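Local coordinates for protein Isomerase/lactonizing enzyme (Agrobacterium fabrum str. C58, PDB 2NQL) that is of undetermined function but belongs to the mandelate racemase/muconate lactonizing enzyme group of the enolase superfamily and carries a bound sodium ion, at residues A155-G159 with F180-K184; I295-I299 with A330-L334. All blocks are in the same frame, centred on the assembly; numbering follows the deposited sequence.

Contact 1: residues A155-G159 with F180-K184; sequences AYVSG and FNAFK
Strand 155-158 runs parallel to strand 182-184, their short axes 4.5 Å apart at closest and 34° apart in direction. In register, Tyr156 faces Ala182 and Val157 faces Phe183, each pair with CA atoms 4.7 Å apart. Val157 carries both backbone bonds: its N donates to Ala182 O (2.9 Å), and Lys184 N donates to Val157 O (2.9 Å). Phe183 CA adds a CA-H...O contact to Val157 O at 3.4 Å. Where the strands splay, water takes over. One water donates to Ala155 O (2.7 Å) and accepts from Asn181 N (2.8 Å). Another accepts from Gly159 N (2.5 Å) and donates to Lys184 O (2.5 Å). Gly159 has phi near 100°, which suits glycine.

Lys184 (t, t, p, t) and Ser158 lie on one face. The Tyr156 side chain (chi1 p) brings its OH to Lys184 NZ, which donates at 2.9 Å. The same NZ forms a salt bridge with Glu240, a sodium ligand, and the lysine side chain comes about 4 Å from the sodium ion. Ser158 OG is hydrogen-bonded to Glu341. Val157 and Phe183 share the other face, with Val157 CB 3.8 Å from Phe183 CD1. Phe180, in the preceding loop, brings CD1 to 3.5 Å from Val157 CG2.

The two strands belong to the beta-alpha-beta unit of strand 152-158, helix 165-177 and strand 182-186 in the barrel domain of an enolase-superfamily protein. Strand 340-342 pairs with strand 152-158 through Tyr156 and Ser158, and strand 210-214 continues the sheet beyond 182-186. Trp175, from the connecting helix, meets the Phe180 ring edge-to-face.

Contact 2: residues I295-I299 with A330-L334; sequences ITNFI and ASSTL
Residues 295-299 form the first turn of helix 295-308, with Ile299 N bonded to Ile295 O at 2.9 Å. Residues 330-334 take the chain out of the end of helix 322-331. A type I beta turn runs from Ser331 to Leu334, with Leu334 N to Ser331 O at 3.1 Å. Ala330 O accepts from Thr333 N (3.2 Å) and from Thr333 OG1 (2.8 Å), the latter with Thr333 chi1 at p. Leu334 then leaves helical geometry, at phi/psi -97/121. The nearest CA atoms are those of Ile295 and Ala330, 6.2 Å apart.

Ala330 points its CB toward helix 295-308. Ala330 CB lies 3.6 Å from Phe298 CD2, 4.0 Å from Ile299 CD1 and 4.5 Å from Ile295 CG2. Phe298, chi1 t, also points toward the other segment. Phe298 CE2 lies 4.0 Å from Leu334 CD1 and 3.4 Å from Ser331 OG, whose hydrogen bond goes to Ser327 O. Ile299 (m, m in the conformer given) starts sideways, but its end swings in. Ile299 CD1 reaches Leu334 CD2 at 3.9 Å and Thr333 OG1 at 3.4 Å. Met290 of helix 290-293 touches Ile295, Phe298 and Ala330. Pro314 touches Phe298 and Ser331.

The contact joins two helices of the barrel domain, the start of one to the end of the next. Its chemistry is hydrophobic: the small Ala330 sits where the two backbones come nearest, and larger side chains fill the space around it. Ser331 OG and Thr333 OG1 do touch carbon atoms of helix 295-308, but they are already hydrogen-bonded to Ser327 O and Ala330 O, so they add no unsatisfied polar group.

How the contacts relate
Both contacts belong to the barrel domain, but they share no helix or strand. Their centres are about 21 Å apart and their nearest atoms about 10 Å, so they do not touch. Contact 1 is the more buried and joins two neighbouring strands of the barrel sheet. Contact 2 is partly buried and joins two helices; glycerol lies beside it. Chemistry follows place. Backbone hydrogen bonds and bridging waters hold contact 1, and one of its faces is polar, next to the sodium site. Contact 2 rests on apolar side chains, and the hydroxyls of Ser331 and Thr333 bond back to carbonyls of helix 322-331 and not across the contact.

Contact 1: residues A155-G159 with F180-K184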
loop_
_atom_site.group_PDB
_atom_site.type_symbol
_atom_site.label_atom_id
_atom_site.label_comp_id
_atom_site.label_asym_id
_atom_site.label_seq_id
_atom_site.Cartn_x
_atom_site.Cartn_y
_atom_site.Cartn_z
ATOM N N ALA A 155 -5.479 -27.849 11.817
ATOM C CA ALA A 155 -4.698 -27.427 10.665
ATOM C C ALA A 155 -5.270 -28.091 9.418
ATOM O O ALA A 155 -5.635 -29.272 9.457
ATOM C CB ALA A 155 -3.243 -27.817 10.870
ATOM N N TYR A 156 -5.397 -27.335 8.327
ATOM C CA TYR A 156 -5.808 -27.919 7.052
ATOM C C TYR A 156 -4.673 -27.964 6.062
ATOM O O TYR A 156 -3.824 -27.060 6.027
ATOM C CB TYR A 156 -7.047 -27.238 6.461
ATOM C CG TYR A 156 -6.857 -25.880 5.820
ATOM C CD1 TYR A 156 -6.483 -25.766 4.464
ATOM C CD2 TYR A 156 -7.055 -24.705 6.551
ATOM C CE1 TYR A 156 -6.330 -24.529 3.869
ATOM C CE2 TYR A 156 -6.913 -23.439 5.942
ATOM C CZ TYR A 156 -6.546 -23.366 4.616
ATOM O OH TYR A 156 -6.389 -22.147 4.004
ATOM N N VAL A 157 -4.675 -29.014 5.249
ATOM C CA VAL A 157 -3.640 -29.237 4.249
ATOM C C VAL A 157 -3.811 -28.310 3.055
ATOM O O VAL A 157 -4.883 -28.208 2.442
ATOM C CB VAL A 157 -3.610 -30.720 3.766
ATOM C CG1 VAL A 157 -2.509 -30.939 2.745
ATOM C CG2 VAL A 157 -3.382 -31.630 4.937
ATOM N N SER A 158 -2.721 -27.638 2.719
ATOM C CA SER A 158 -2.722 -26.773 1.580
ATOM C C SER A 158 -1.516 -27.172 0.738
ATOM O O SER A 158 -0.429 -27.461 1.267
ATOM C CB SER A 158 -2.577 -25.336 2.075
ATOM O OG SER A 158 -2.821 -24.413 1.046
ATOM N N GLY A 159 -1.708 -27.208 -0.569
ATOM C CA GLY A 159 -0.592 -27.475 -1.476
ATOM C C GLY A 159 -0.686 -28.931 -1.866
ATOM O O GLY A 159 -0.478 -29.820 -1.032
ATOM N N PHE A 180 -5.322 -35.691 8.877
ATOM C CA PHE A 180 -5.890 -34.430 8.430
ATOM C C PHE A 180 -7.262 -34.699 7.837
ATOM O O PHE A 180 -7.471 -35.716 7.176
ATOM C CB PHE A 180 -4.932 -33.734 7.442
ATOM C CG PHE A 180 -3.653 -33.256 8.095
ATOM C CD1 PHE A 180 -3.488 -31.902 8.449
ATOM C CD2 PHE A 180 -2.620 -34.147 8.370
ATOM C CE1 PHE A 180 -2.313 -31.466 9.060
ATOM C CE2 PHE A 180 -1.441 -33.733 8.997
ATOM C CZ PHE A 180 -1.287 -32.390 9.350
ATOM N N ASN A 181 -8.200 -33.808 8.119
ATOM C CA ASN A 181 -9.580 -33.949 7.682
ATOM C C ASN A 181 -10.045 -32.781 6.819
ATOM O O ASN A 181 -11.178 -32.765 6.328
ATOM C CB ASN A 181 -10.496 -34.094 8.902
ATOM C CG ASN A 181 -10.227 -35.364 9.688
ATOM O OD1 ASN A 181 -9.971 -35.319 10.894
ATOM N ND2 ASN A 181 -10.288 -36.506 9.011
ATOM N N ALA A 182 -9.166 -31.797 6.651
ATOM C CA ALA A 182 -9.504 -30.581 5.940
ATOM C C ALA A 182 -8.397 -30.223 4.942
ATOM O O ALA A 182 -7.205 -30.411 5.222
ATOM C CB ALA A 182 -9.796 -29.451 6.933
ATOM N N PHE A 183 -8.817 -29.790 3.751
ATOM C CA PHE A 183 -7.966 -29.714 2.559
ATOM C C PHE A 183 -8.377 -28.508 1.735
ATOM O O PHE A 183 -9.551 -28.102 1.742
ATOM C CB PHE A 183 -8.132 -30.969 1.669
ATOM C CG PHE A 183 -7.846 -32.254 2.384
ATOM C CD1 PHE A 183 -6.552 -32.785 2.394
ATOM C CD2 PHE A 183 -8.864 -32.910 3.095
ATOM C CE1 PHE A 183 -6.270 -33.976 3.081
ATOM C CE2 PHE A 183 -8.590 -34.089 3.806
ATOM C CZ PHE A 183 -7.305 -34.626 3.792
ATOM N N LYS A 184 -7.419 -27.950 0.998
ATOM C CA LYS A 184 -7.736 -26.883 0.055
ATOM C C LYS A 184 -6.947 -27.104 -1.219
ATOM O O LYS A 184 -5.765 -27.482 -1.164
ATOM C CB LYS A 184 -7.450 -25.495 0.679
ATOM C CG LYS A 184 -7.806 -24.318 -0.236
ATOM C CD LYS A 184 -7.583 -22.960 0.455
ATOM C CE LYS A 184 -6.121 -22.548 0.444
ATOM N NZ LYS A 184 -5.963 -21.319 1.247
HETATM O O HOH W 1 -7.418 -31.301 9.211
HETATM O O HOH W 2 -3.582 -26.865 -2.237
#

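Contact 2: residues I295-I299 with A330-L334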
loop_
_atom_site.group_PDB
_atom_site.type_symbol
_atom_site.label_atom_id
_atom_site.label_comp_id
_atom_site.label_asym_id
_atom_site.label_seq_id
_atom_site.Cartn_x
_atom_site.Cartn_y
_atom_site.Cartn_z
ATOM N N ILE A 295 1.280 -8.850 14.873
ATOM C CA ILE A 295 0.389 -9.335 15.931
ATOM C C ILE A 295 -0.698 -8.312 16.280
ATOM O O ILE A 295 -1.876 -8.656 16.383
ATOM C CB ILE A 295 1.195 -9.755 17.185
ATOM C CG1 ILE A 295 1.943 -11.071 16.900
ATOM C CG2 ILE A 295 0.255 -9.925 18.444
ATOM C CD1 ILE A 295 3.120 -11.307 17.795
ATOM N N THR A 296 -0.302 -7.060 16.466
ATOM C CA THR A 296 -1.291 -5.986 16.745
ATOM C C THR A 296 -2.453 -5.968 15.732
ATOM O O THR A 296 -3.623 -5.976 16.132
ATOM C CB THR A 296 -0.602 -4.621 16.816
ATOM O OG1 THR A 296 0.374 -4.640 17.860
ATOM C CG2 THR A 296 -1.622 -3.471 17.033
ATOM N N ASN A 297 -2.134 -5.987 14.430
ATOM C CA ASN A 297 -3.160 -6.038 13.378
ATOM C C ASN A 297 -4.003 -7.287 13.365
ATOM O O ASN A 297 -5.206 -7.234 13.136
ATOM C CB ASN A 297 -2.533 -5.824 11.983
ATOM C CG ASN A 297 -2.301 -4.344 11.677
ATOM O OD1 ASN A 297 -3.147 -3.502 11.989
ATOM N ND2 ASN A 297 -1.172 -4.031 11.042
ATOM N N PHE A 298 -3.346 -8.420 13.594
ATOM C CA PHE A 298 -3.992 -9.725 13.556
ATOM C C PHE A 298 -5.027 -9.775 14.694
ATOM O O PHE A 298 -6.167 -10.177 14.458
ATOM C CB PHE A 298 -2.896 -10.759 13.758
ATOM C CG PHE A 298 -3.178 -12.117 13.207
ATOM C CD1 PHE A 298 -2.654 -12.504 11.964
ATOM C CD2 PHE A 298 -3.852 -13.062 13.992
ATOM C CE1 PHE A 298 -2.838 -13.802 11.492
ATOM C CE2 PHE A 298 -4.059 -14.361 13.523
ATOM C CZ PHE A 298 -3.551 -14.730 12.280
ATOM N N ILE A 299 -4.648 -9.320 15.896
ATOM C CA ILE A 299 -5.517 -9.316 17.081
ATOM C C ILE A 299 -6.769 -8.439 16.851
ATOM O O ILE A 299 -7.890 -8.802 17.197
ATOM C CB ILE A 299 -4.696 -8.860 18.350
ATOM C CG1 ILE A 299 -3.797 -9.998 18.865
ATOM C CG2 ILE A 299 -5.581 -8.348 19.474
ATOM C CD1 ILE A 299 -4.472 -11.372 18.915
ATOM N N ALA A 330 -0.902 -15.525 18.130
ATOM C CA ALA A 330 -2.056 -14.630 18.043
ATOM C C ALA A 330 -3.345 -15.401 17.778
ATOM O O ALA A 330 -4.359 -15.132 18.410
ATOM C CB ALA A 330 -1.836 -13.593 16.970
ATOM N N SER A 331 -3.298 -16.362 16.845
ATOM C CA SER A 331 -4.488 -17.164 16.495
ATOM C C SER A 331 -5.098 -17.863 17.711
ATOM O O SER A 331 -6.328 -17.996 17.817
ATOM C CB SER A 331 -4.144 -18.243 15.461
ATOM O OG SER A 331 -3.780 -17.663 14.224
ATOM N N SER A 332 -4.229 -18.308 18.610
ATOM C CA SER A 332 -4.645 -19.111 19.774
ATOM C C SER A 332 -5.554 -18.374 20.754
ATOM O O SER A 332 -6.261 -19.009 21.515
ATOM C CB SER A 332 -3.422 -19.648 20.504
ATOM O OG SER A 332 -2.825 -18.631 21.288
ATOM N N THR A 333 -5.528 -17.040 20.711
ATOM C CA THR A 333 -6.287 -16.171 21.616
ATOM C C THR A 333 -7.665 -15.810 21.073
ATOM O O THR A 333 -8.440 -15.129 21.758
ATOM C CB THR A 333 -5.524 -14.823 21.859
ATOM O OG1 THR A 333 -5.593 -14.013 20.661
ATOM C CG2 THR A 333 -4.074 -15.088 22.255
ATOM N N LEU A 334 -7.967 -16.245 19.852
ATOM C CA LEU A 334 -9.122 -15.753 19.101
ATOM C C LEU A 334 -10.322 -16.667 19.239
ATOM O O LEU A 334 -10.263 -17.842 18.884
ATOM C CB LEU A 334 -8.782 -15.536 17.618
ATOM C CG LEU A 334 -7.600 -14.603 17.280
ATOM C CD1 LEU A 334 -7.374 -14.488 15.749
ATOM C CD2 LEU A 334 -7.801 -13.223 17.889
#